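Local coordinates for protein tail assembly chaperone (Enterobacteria phage HK97, PDB 2OB9) that probably acts as a chaperone in the assembly of the phage tail and belongs to a diverged family that shares a spiral structure, at residues Leu75-Leu80 against Asp92-Val97; Lys32-Glu37 against Thr83-Val88; Lys21-Pro26 against Ser106-Gln111. One frame throughout, in Å; residues are numbered along the deposited sequence.

Contact 1: Leu75-Leu80 against Asp92-Val97; sequences LFIDVL and DEEEQV
The F76 ring meets V97 obliquely, with ring atom CD2 4.0 Å from methyl CG1 of V97 and the two side chains crossing at about a right angle. On one of its faces lies CB of L80 from its own segment, 4.2 Å above the plane and offset toward the rim. H105 also meets the ring, the two planes inclined at about 65°, so F76, near the C-terminal end of helix 61-79, is met by V97 of helix 94-98 and H105 of helix 103-113. Beside it, I77 carries the closest approach. Its CG1 stands anti to the carbonyl carbon (chi1 -82°), and chi2 of 157° extends CD1 toward the first turn of helix 94-98. There CD1 comes to 3.3 Å from CA of E94, a tight fit of a methyl against backbone, and to 3.9 Å from CB of the same residue. V97 divides its branches: CG1 is given to F76, while CG2 lies 4.0 Å from I77 CG1, the I77 and V97 side chains sliding past each other in opposite directions. The helix turn that offers this surface is closed by the bond from V97 N to E93 O, at 3.0 Å. E93, in the N-cap position, directs OE1 to the backbone N of S90, and E94 runs extended along V73 and V74 to salt bridges with R98 and R45. The chemistry is therefore divided by partner. The two segments meet almost wholly through carbon, without a polar bond between them, burying 159 Å² in total, while the E94 carboxylate, held by two arginines, would have its negative charge stabilised, perhaps with some further help from the N-terminal end of its helix.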
loop_
_atom_site.group_PDB
_atom_site.type_symbol
_atom_site.label_atom_id
_atom_site.label_comp_id
_atom_site.label_asym_id
_atom_site.label_seq_id
_atom_site.Cartn_x
_atom_site.Cartn_y
_atom_site.Cartn_z
ATOM N N LEU A 75 5.997 -20.821 20.334
ATOM C CA LEU A 75 6.075 -20.060 21.550
ATOM C C LEU A 75 6.034 -21.004 22.748
ATOM O O LEU A 75 6.731 -20.784 23.736
ATOM C CB LEU A 75 4.945 -18.999 21.643
ATOM C CG LEU A 75 5.146 -17.609 21.085
ATOM C CD1 LEU A 75 3.976 -16.687 21.458
ATOM C CD2 LEU A 75 6.475 -17.044 21.565
ATOM N N PHE A 76 5.179 -22.020 22.696
ATOM C CA PHE A 76 5.023 -22.942 23.852
ATOM C C PHE A 76 6.310 -23.644 24.268
ATOM O O PHE A 76 6.660 -23.744 25.467
ATOM C CB PHE A 76 3.935 -23.993 23.590
ATOM C CG PHE A 76 3.851 -25.052 24.680
ATOM C CD1 PHE A 76 3.244 -24.770 25.905
ATOM C CD2 PHE A 76 4.391 -26.330 24.484
ATOM C CE1 PHE A 76 3.170 -25.747 26.917
ATOM C CE2 PHE A 76 4.319 -27.312 25.510
ATOM C CZ PHE A 76 3.693 -27.013 26.700
ATOM N N ILE A 77 6.979 -24.178 23.264
ATOM C CA ILE A 77 8.204 -24.874 23.439
ATOM C C ILE A 77 9.241 -23.963 24.096
ATOM O O ILE A 77 10.083 -24.418 24.837
ATOM C CB ILE A 77 8.649 -25.376 22.095
ATOM C CG1 ILE A 77 7.915 -26.674 21.765
ATOM C CG2 ILE A 77 10.152 -25.505 21.997
ATOM C CD1 ILE A 77 7.877 -26.928 20.250
ATOM N N ASP A 78 9.136 -22.671 23.837
ATOM C CA ASP A 78 10.080 -21.731 24.334
ATOM C C ASP A 78 9.761 -21.266 25.745
ATOM O O ASP A 78 10.660 -20.985 26.539
ATOM C CB ASP A 78 10.124 -20.536 23.395
ATOM C CG ASP A 78 11.287 -19.604 23.706
ATOM O OD1 ASP A 78 12.460 -20.024 23.524
ATOM O OD2 ASP A 78 10.991 -18.470 24.139
ATOM N N VAL A 79 8.486 -21.179 26.081
ATOM C CA VAL A 79 8.135 -20.712 27.417
ATOM C C VAL A 79 8.238 -21.750 28.519
ATOM O O VAL A 79 8.358 -21.379 29.672
ATOM C CB VAL A 79 6.745 -20.005 27.454
ATOM C CG1 VAL A 79 6.686 -18.909 26.411
ATOM C CG2 VAL A 79 5.582 -21.006 27.310
ATOM N N LEU A 80 8.184 -23.035 28.176
ATOM C CA LEU A 80 7.990 -24.102 29.174
ATOM C C LEU A 80 9.289 -24.691 29.659
ATOM O O LEU A 80 10.049 -25.255 28.870
ATOM C CB LEU A 80 7.106 -25.257 28.623
ATOM C CG LEU A 80 6.740 -26.355 29.641
ATOM C CD1 LEU A 80 5.708 -25.805 30.642
ATOM C CD2 LEU A 80 6.223 -27.651 28.971
ATOM N N ASP A 92 13.913 -28.305 18.127
ATOM C CA ASP A 92 13.883 -29.388 17.165
ATOM C C ASP A 92 12.696 -30.350 17.273
ATOM O O ASP A 92 12.425 -31.103 16.342
ATOM C CB ASP A 92 15.217 -30.155 17.182
ATOM C CG ASP A 92 16.383 -29.304 16.701
ATOM O OD1 ASP A 92 16.179 -28.398 15.855
ATOM O OD2 ASP A 92 17.512 -29.539 17.168
ATOM N N GLU A 93 12.000 -30.353 18.403
ATOM C CA GLU A 93 10.841 -31.240 18.527
ATOM C C GLU A 93 9.510 -30.517 18.463
ATOM O O GLU A 93 8.536 -30.938 19.074
ATOM C CB GLU A 93 10.950 -32.193 19.738
ATOM C CG GLU A 93 11.237 -31.569 21.106
ATOM C CD GLU A 93 12.125 -32.484 21.982
ATOM O OE1 GLU A 93 13.038 -32.000 22.650
ATOM O OE2 GLU A 93 11.914 -33.695 22.004
ATOM N N GLU A 94 9.473 -29.439 17.680
ATOM C CA GLU A 94 8.253 -28.673 17.457
ATOM C C GLU A 94 7.151 -29.569 16.924
ATOM O O GLU A 94 6.048 -29.609 17.457
ATOM C CB GLU A 94 8.529 -27.536 16.466
ATOM C CG GLU A 94 7.286 -26.729 16.012
ATOM C CD GLU A 94 7.563 -25.936 14.715
ATOM O OE1 GLU A 94 8.047 -24.778 14.814
ATOM O OE2 GLU A 94 7.310 -26.478 13.608
ATOM N N GLU A 95 7.489 -30.290 15.872
ATOM C CA GLU A 95 6.597 -31.190 15.163
ATOM C C GLU A 95 6.056 -32.334 16.025
ATOM O O GLU A 95 4.886 -32.693 15.902
ATOM C CB GLU A 95 7.345 -31.728 13.933
ATOM C CG GLU A 95 8.872 -31.775 14.174
ATOM C CD GLU A 95 9.660 -30.536 13.702
ATOM O OE1 GLU A 95 9.528 -30.108 12.527
ATOM O OE2 GLU A 95 10.470 -30.024 14.507
ATOM N N GLN A 96 6.907 -32.901 16.882
ATOM C CA GLN A 96 6.498 -33.866 17.909
ATOM C C GLN A 96 5.461 -33.254 18.858
ATOM O O GLN A 96 4.478 -33.886 19.191
ATOM C CB GLN A 96 7.722 -34.315 18.731
ATOM C CG GLN A 96 8.694 -35.303 18.032
ATOM C CD GLN A 96 9.319 -34.781 16.733
ATOM O OE1 GLN A 96 9.914 -33.701 16.698
ATOM N NE2 GLN A 96 9.193 -35.568 15.660
ATOM N N VAL A 97 5.700 -32.023 19.300
ATOM C CA VAL A 97 4.790 -31.328 20.237
ATOM C C VAL A 97 3.462 -30.944 19.570
ATOM O O VAL A 97 2.414 -31.049 20.176
ATOM C CB VAL A 97 5.481 -30.081 20.923
ATOM C CG1 VAL A 97 4.499 -29.294 21.787
ATOM C CG2 VAL A 97 6.700 -30.508 21.735
#

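Contact 2: Lys32-Glu37 against Thr83-Val88; sequences KVVLRE and TDKQPV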
loop_
_atom_site.group_PDB
_atom_site.type_symbol
_atom_site.label_atom_id
_atom_site.label_comp_id
_atom_site.label_asym_id
_atom_site.label_seq_id
_atom_site.Cartn_x
_atom_site.Cartn_y
_atom_site.Cartn_z
ATOM N N LYS A 32 5.117 -29.236 39.248
ATOM C CA LYS A 32 5.445 -27.843 39.076
ATOM C C LYS A 32 6.338 -27.711 37.851
ATOM O O LYS A 32 7.197 -28.565 37.603
ATOM C CB LYS A 32 6.190 -27.260 40.281
ATOM C CG LYS A 32 5.458 -27.232 41.589
ATOM C CD LYS A 32 6.466 -26.905 42.728
ATOM C CE LYS A 32 7.020 -28.218 43.368
ATOM N NZ LYS A 32 8.262 -28.067 44.251
ATOM N N VAL A 33 6.092 -26.643 37.083
ATOM C CA VAL A 33 6.904 -26.244 35.946
ATOM C C VAL A 33 7.243 -24.783 36.189
ATOM O O VAL A 33 6.687 -24.151 37.089
ATOM C CB VAL A 33 6.147 -26.395 34.566
ATOM C CG1 VAL A 33 5.679 -27.826 34.371
ATOM C CG2 VAL A 33 4.962 -25.355 34.400
ATOM N N VAL A 34 8.183 -24.267 35.410
ATOM C CA VAL A 34 8.512 -22.866 35.412
ATOM C C VAL A 34 8.123 -22.321 34.045
ATOM O O VAL A 34 8.454 -22.884 33.013
ATOM C CB VAL A 34 10.028 -22.641 35.721
ATOM C CG1 VAL A 34 10.448 -21.217 35.376
ATOM C CG2 VAL A 34 10.353 -22.954 37.198
ATOM N N LEU A 35 7.365 -21.247 34.057
ATOM C CA LEU A 35 6.982 -20.537 32.857
ATOM C C LEU A 35 7.792 -19.244 32.778
ATOM O O LEU A 35 7.838 -18.468 33.736
ATOM C CB LEU A 35 5.463 -20.179 32.906
ATOM C CG LEU A 35 4.436 -21.327 32.891
ATOM C CD1 LEU A 35 3.009 -20.794 32.796
ATOM C CD2 LEU A 35 4.711 -22.368 31.767
ATOM N N ARG A 36 8.418 -19.029 31.628
ATOM C CA ARG A 36 9.197 -17.828 31.363
ATOM C C ARG A 36 8.545 -17.086 30.190
ATOM O O ARG A 36 7.913 -17.710 29.381
ATOM C CB ARG A 36 10.675 -18.203 31.077
ATOM C CG ARG A 36 10.953 -18.751 29.688
ATOM C CD ARG A 36 12.438 -18.731 29.544
ATOM N NE ARG A 36 13.121 -19.443 28.462
ATOM C CZ ARG A 36 12.975 -19.220 27.160
ATOM N NH1 ARG A 36 12.008 -18.403 26.716
ATOM N NH2 ARG A 36 13.765 -19.876 26.280
ATOM N N GLU A 37 8.651 -15.761 30.140
ATOM C CA GLU A 37 8.289 -15.011 28.951
ATOM C C GLU A 37 9.126 -15.523 27.750
ATOM O O GLU A 37 10.194 -16.065 27.951
ATOM C CB GLU A 37 8.517 -13.518 29.170
ATOM C CG GLU A 37 9.977 -13.131 29.268
ATOM C CD GLU A 37 10.139 -11.655 29.519
ATOM O OE1 GLU A 37 9.609 -10.875 28.700
ATOM O OE2 GLU A 37 10.803 -11.279 30.513
ATOM N N THR A 83 11.725 -27.158 36.807
ATOM C CA THR A 83 12.013 -26.359 38.012
ATOM C C THR A 83 13.499 -25.969 38.181
ATOM O O THR A 83 13.818 -25.024 38.902
ATOM C CB THR A 83 11.460 -27.024 39.299
ATOM O OG1 THR A 83 11.997 -28.349 39.419
ATOM C CG2 THR A 83 9.916 -27.087 39.248
ATOM N N ASP A 84 14.396 -26.684 37.499
ATOM C CA ASP A 84 15.795 -26.281 37.420
ATOM C C ASP A 84 16.012 -25.273 36.301
ATOM O O ASP A 84 17.145 -25.049 35.870
ATOM C CB ASP A 84 16.705 -27.499 37.223
ATOM C CG ASP A 84 16.516 -28.548 38.308
ATOM O OD1 ASP A 84 16.582 -28.196 39.505
ATOM O OD2 ASP A 84 16.297 -29.728 37.967
ATOM N N LYS A 85 14.923 -24.681 35.828
ATOM C CA LYS A 85 14.939 -23.564 34.868
ATOM C C LYS A 85 15.583 -23.957 33.536
ATOM O O LYS A 85 16.139 -23.133 32.804
ATOM C CB LYS A 85 15.492 -22.268 35.502
ATOM C CG LYS A 85 14.818 -21.966 36.872
ATOM C CD LYS A 85 14.989 -20.544 37.339
ATOM C CE LYS A 85 14.693 -20.365 38.865
ATOM N NZ LYS A 85 13.737 -21.407 39.524
ATOM N N GLN A 86 15.418 -25.240 33.228
ATOM C CA GLN A 86 15.826 -25.859 31.975
ATOM C C GLN A 86 14.634 -26.099 31.028
ATOM O O GLN A 86 13.551 -26.461 31.483
ATOM C CB GLN A 86 16.489 -27.189 32.303
ATOM C CG GLN A 86 17.755 -26.999 33.108
ATOM C CD GLN A 86 18.876 -26.531 32.222
ATOM O OE1 GLN A 86 19.260 -27.235 31.267
ATOM N NE2 GLN A 86 19.389 -25.348 32.494
ATOM N N PRO A 87 14.852 -25.913 29.703
ATOM C CA PRO A 87 13.851 -26.198 28.649
ATOM C C PRO A 87 13.319 -27.627 28.718
ATOM O O PRO A 87 14.100 -28.563 28.846
ATOM C CB PRO A 87 14.665 -26.035 27.351
ATOM C CG PRO A 87 16.197 -26.283 27.818
ATOM C CD PRO A 87 16.125 -25.455 29.106
ATOM N N VAL A 88 12.010 -27.818 28.638
ATOM C CA VAL A 88 11.488 -29.188 28.512
ATOM C C VAL A 88 11.719 -29.770 27.088
ATOM O O VAL A 88 12.045 -30.966 26.929
ATOM C CB VAL A 88 9.973 -29.281 28.899
ATOM C CG1 VAL A 88 9.482 -30.729 28.792
ATOM C CG2 VAL A 88 9.739 -28.773 30.309
#
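Strand 31-36 and the irregular chain after strand 80-81 come nearest at V33 and T83, whose CA atoms are 5.5 Å apart, at the point where the sheet pairing of V34 with C81 has just ended. T83 meets K32 through its methyl. With chi1 at 56°, OG1 occupies the crowded position between the backbone N and the carbonyl carbon, whereas CG2 stands anti to that carbon and is brought to 3.5 Å from the carbonyl O of K32. The same methyl lies 3.9 Å from CB of K32, so the base of the lysine, and not its ammonium end, does the touching. V34, two residues on and on the side toward the loop, places its CG2 3.9 Å from CA of T83. Past T83 the chain turns: K85 adopts left-handed backbone angles, and D82 OD1 accepts the backbone N of Q86. The K85 side chain then runs beside V34, NZ ending a loose 4.4 Å from CG2 of V34. At the far end of the strand, R36 NH1 donates to the carbonyl O of E37 at 3.2 Å, with an N-H...O angle of 148° and the donor tilted 21° from the carbonyl plane, and the same NH1 forms a salt bridge with D78. V88 O receives K8 of the second subunit, whose L7 packs on V33 and V88. The contact between the segments is van der Waals in kind: methyl and CA carbons of T83 lie against K32 O, K32 CB and V34 CG2 without a polar bond between the two chains, and polar groups nearby, such as the R36 guanidinium and V88 O, are paired with other partners.

Contact 3: Lys21-Pro26 against Ser106-Gln111; sequences KTVVVP and SRLLKQ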
loop_
_atom_site.group_PDB
_atom_site.type_symbol
_atom_site.label_atom_id
_atom_site.label_comp_id
_atom_site.label_asym_id
_atom_site.label_seq_id
_atom_site.Cartn_x
_atom_site.Cartn_y
_atom_site.Cartn_z
ATOM N N LYS A 21 7.825 -17.665 36.428
ATOM C CA LYS A 21 7.145 -18.066 37.658
ATOM C C LYS A 21 7.003 -19.584 37.772
ATOM O O LYS A 21 7.101 -20.302 36.786
ATOM C CB LYS A 21 5.764 -17.375 37.792
ATOM C CG LYS A 21 4.866 -17.480 36.549
ATOM C CD LYS A 21 3.463 -16.978 36.876
ATOM C CE LYS A 21 2.481 -17.429 35.816
ATOM N NZ LYS A 21 2.101 -16.362 34.836
ATOM N N THR A 22 6.779 -20.053 38.995
ATOM C CA THR A 22 6.451 -21.428 39.238
ATOM C C THR A 22 4.951 -21.598 39.238
ATOM O O THR A 22 4.222 -20.868 39.908
ATOM C CB THR A 22 7.070 -21.929 40.540
ATOM O OG1 THR A 22 8.495 -21.816 40.443
ATOM C CG2 THR A 22 6.723 -23.405 40.771
ATOM N N VAL A 23 4.511 -22.573 38.457
ATOM C CA VAL A 23 3.123 -22.933 38.267
ATOM C C VAL A 23 2.968 -24.443 38.588
ATOM O O VAL A 23 3.753 -25.265 38.128
ATOM C CB VAL A 23 2.697 -22.617 36.782
ATOM C CG1 VAL A 23 1.395 -23.293 36.393
ATOM C CG2 VAL A 23 2.583 -21.149 36.592
ATOM N N VAL A 24 1.970 -24.772 39.410
ATOM C CA VAL A 24 1.510 -26.147 39.581
ATOM C C VAL A 24 0.563 -26.488 38.433
ATOM O O VAL A 24 -0.310 -25.676 38.072
ATOM C CB VAL A 24 0.786 -26.348 40.931
ATOM C CG1 VAL A 24 0.096 -27.724 40.984
ATOM C CG2 VAL A 24 1.756 -26.188 42.071
ATOM N N VAL A 25 0.733 -27.671 37.839
ATOM C CA VAL A 25 -0.197 -28.103 36.809
ATOM C C VAL A 25 -1.015 -29.344 37.201
ATOM O O VAL A 25 -0.573 -30.474 37.031
ATOM C CB VAL A 25 0.396 -27.996 35.342
ATOM C CG1 VAL A 25 1.932 -27.961 35.299
ATOM C CG2 VAL A 25 -0.298 -28.908 34.281
ATOM N N PRO A 26 -2.236 -29.094 37.736
ATOM C CA PRO A 26 -3.209 -30.057 38.270
ATOM C C PRO A 26 -3.400 -31.266 37.386
ATOM O O PRO A 26 -3.565 -32.383 37.890
ATOM C CB PRO A 26 -4.520 -29.253 38.292
ATOM C CG PRO A 26 -4.080 -27.823 38.492
ATOM C CD PRO A 26 -2.738 -27.702 37.819
ATOM N N SER A 106 -1.992 -25.047 25.804
ATOM C CA SER A 106 -2.419 -23.758 25.322
ATOM C C SER A 106 -2.770 -22.814 26.474
ATOM O O SER A 106 -2.553 -21.630 26.374
ATOM C CB SER A 106 -3.542 -23.927 24.300
ATOM O OG SER A 106 -4.817 -23.841 24.926
ATOM N N ARG A 107 -3.257 -23.366 27.579
ATOM C CA ARG A 107 -3.519 -22.603 28.822
ATOM C C ARG A 107 -2.199 -22.234 29.525
ATOM O O ARG A 107 -2.097 -21.206 30.168
ATOM C CB ARG A 107 -4.376 -23.443 29.765
ATOM C CG ARG A 107 -4.763 -22.729 31.060
ATOM C CD ARG A 107 -5.463 -23.641 32.134
ATOM N NE ARG A 107 -4.630 -24.752 32.671
ATOM C CZ ARG A 107 -3.616 -24.591 33.529
ATOM N NH1 ARG A 107 -3.263 -23.365 33.941
ATOM N NH2 ARG A 107 -2.946 -25.660 33.980
ATOM N N LEU A 108 -1.186 -23.089 29.393
ATOM C CA LEU A 108 0.148 -22.774 29.918
ATOM C C LEU A 108 0.834 -21.702 29.060
ATOM O O LEU A 108 1.457 -20.805 29.612
ATOM C CB LEU A 108 1.032 -24.047 30.071
ATOM C CG LEU A 108 0.665 -25.000 31.221
ATOM C CD1 LEU A 108 1.475 -26.269 31.152
ATOM C CD2 LEU A 108 0.852 -24.343 32.616
ATOM N N LEU A 109 0.696 -21.765 27.736
ATOM C CA LEU A 109 1.156 -20.683 26.894
ATOM C C LEU A 109 0.579 -19.318 27.313
ATOM O O LEU A 109 1.348 -18.352 27.457
ATOM C CB LEU A 109 0.892 -20.952 25.419
ATOM C CG LEU A 109 1.293 -19.899 24.354
ATOM C CD1 LEU A 109 2.765 -19.456 24.511
ATOM C CD2 LEU A 109 1.101 -20.482 22.938
ATOM N N LYS A 110 -0.746 -19.239 27.493
ATOM C CA LYS A 110 -1.405 -17.992 27.898
ATOM C C LYS A 110 -0.883 -17.434 29.205
ATOM O O LYS A 110 -0.571 -16.271 29.295
ATOM C CB LYS A 110 -2.930 -18.154 27.964
ATOM C CG LYS A 110 -3.574 -17.955 26.609
ATOM C CD LYS A 110 -4.985 -18.458 26.585
ATOM C CE LYS A 110 -5.541 -18.448 25.163
ATOM N NZ LYS A 110 -6.072 -17.105 24.765
ATOM N N GLN A 111 -0.818 -18.279 30.223
ATOM C CA GLN A 111 -0.246 -17.944 31.503
ATOM C C GLN A 111 1.166 -17.361 31.295
ATOM O O GLN A 111 1.465 -16.302 31.846
ATOM C CB GLN A 111 -0.233 -19.197 32.378
ATOM C CG GLN A 111 -0.662 -18.994 33.816
ATOM C CD GLN A 111 -0.693 -20.289 34.631
ATOM O OE1 GLN A 111 -0.558 -20.265 35.863
ATOM N NE2 GLN A 111 -0.881 -21.414 33.958
#
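V23 and Q111 reach toward each other tip to tip in a helix-on-sheet packing, where helix 103-113 lies against strand 20-25, an outermost strand of the chain's antiparallel sheet and hairpin partner of strand 31-36. The short axes run nearly antiparallel, 157° between their directions, with a closest approach of 11.3 Å. The tight part is centred on V23. Its CG2 lies 3.3 Å from Q111 OE1, while CG1 touches L108 CD2 at 4.0 Å, so the two branches of the valine divide between a glutamine amide and a leucine methyl. L35, from the neighbouring strand, packs on both V23 and Q111. Q111 NE2 stands 3.1 Å from R107 NH1, donor facing donor, which leaves the assignment of the amide's O and N doubtful.

Toward P26 the fit is looser. V25 CG2 comes to the edge of the R107 guanidinium, near its plane, 4.2 Å from NH2, and this methyl stays 4.5 Å from L108 CD1. P26 CD is 4.4 Å from NH2 of R107, whose charge is engaged by E27 in a salt bridge. W28 also touches L108. The partly exposed margin at the other end is polar: the K21 side chain passes Q111 at about a right angle, and a bend in its last torsion (chi4 -102°) places NZ at the helix backbone. NZ of K21 donates to O of Q111 at 3.1 Å from a position 59° out of that carbonyl's plane.

Along the chain the segments come in the order 21-26, 32-37, 75-80, 83-88, 92-97 and 106-111: contact 3 spans the other two, whose own segments alternate. Contacts 2 and 3, with centres about 10 Å apart, share the antiparallel sheet, with V33 and L35 bonded to V23 and K21. Contact 1, about 13 Å from contact 2 and 15 Å from contact 3, lies where helices 61-79 and 94-98 meet. L80 CD1 of contact 1 packs 3.8 Å from L35 CD2 of contact 2. L109 CD1 of contact 3 lies 3.6 Å from L75 CB of contact 1. Hairpin and helices thus form one continuous body, and all three contacts border the second subunit.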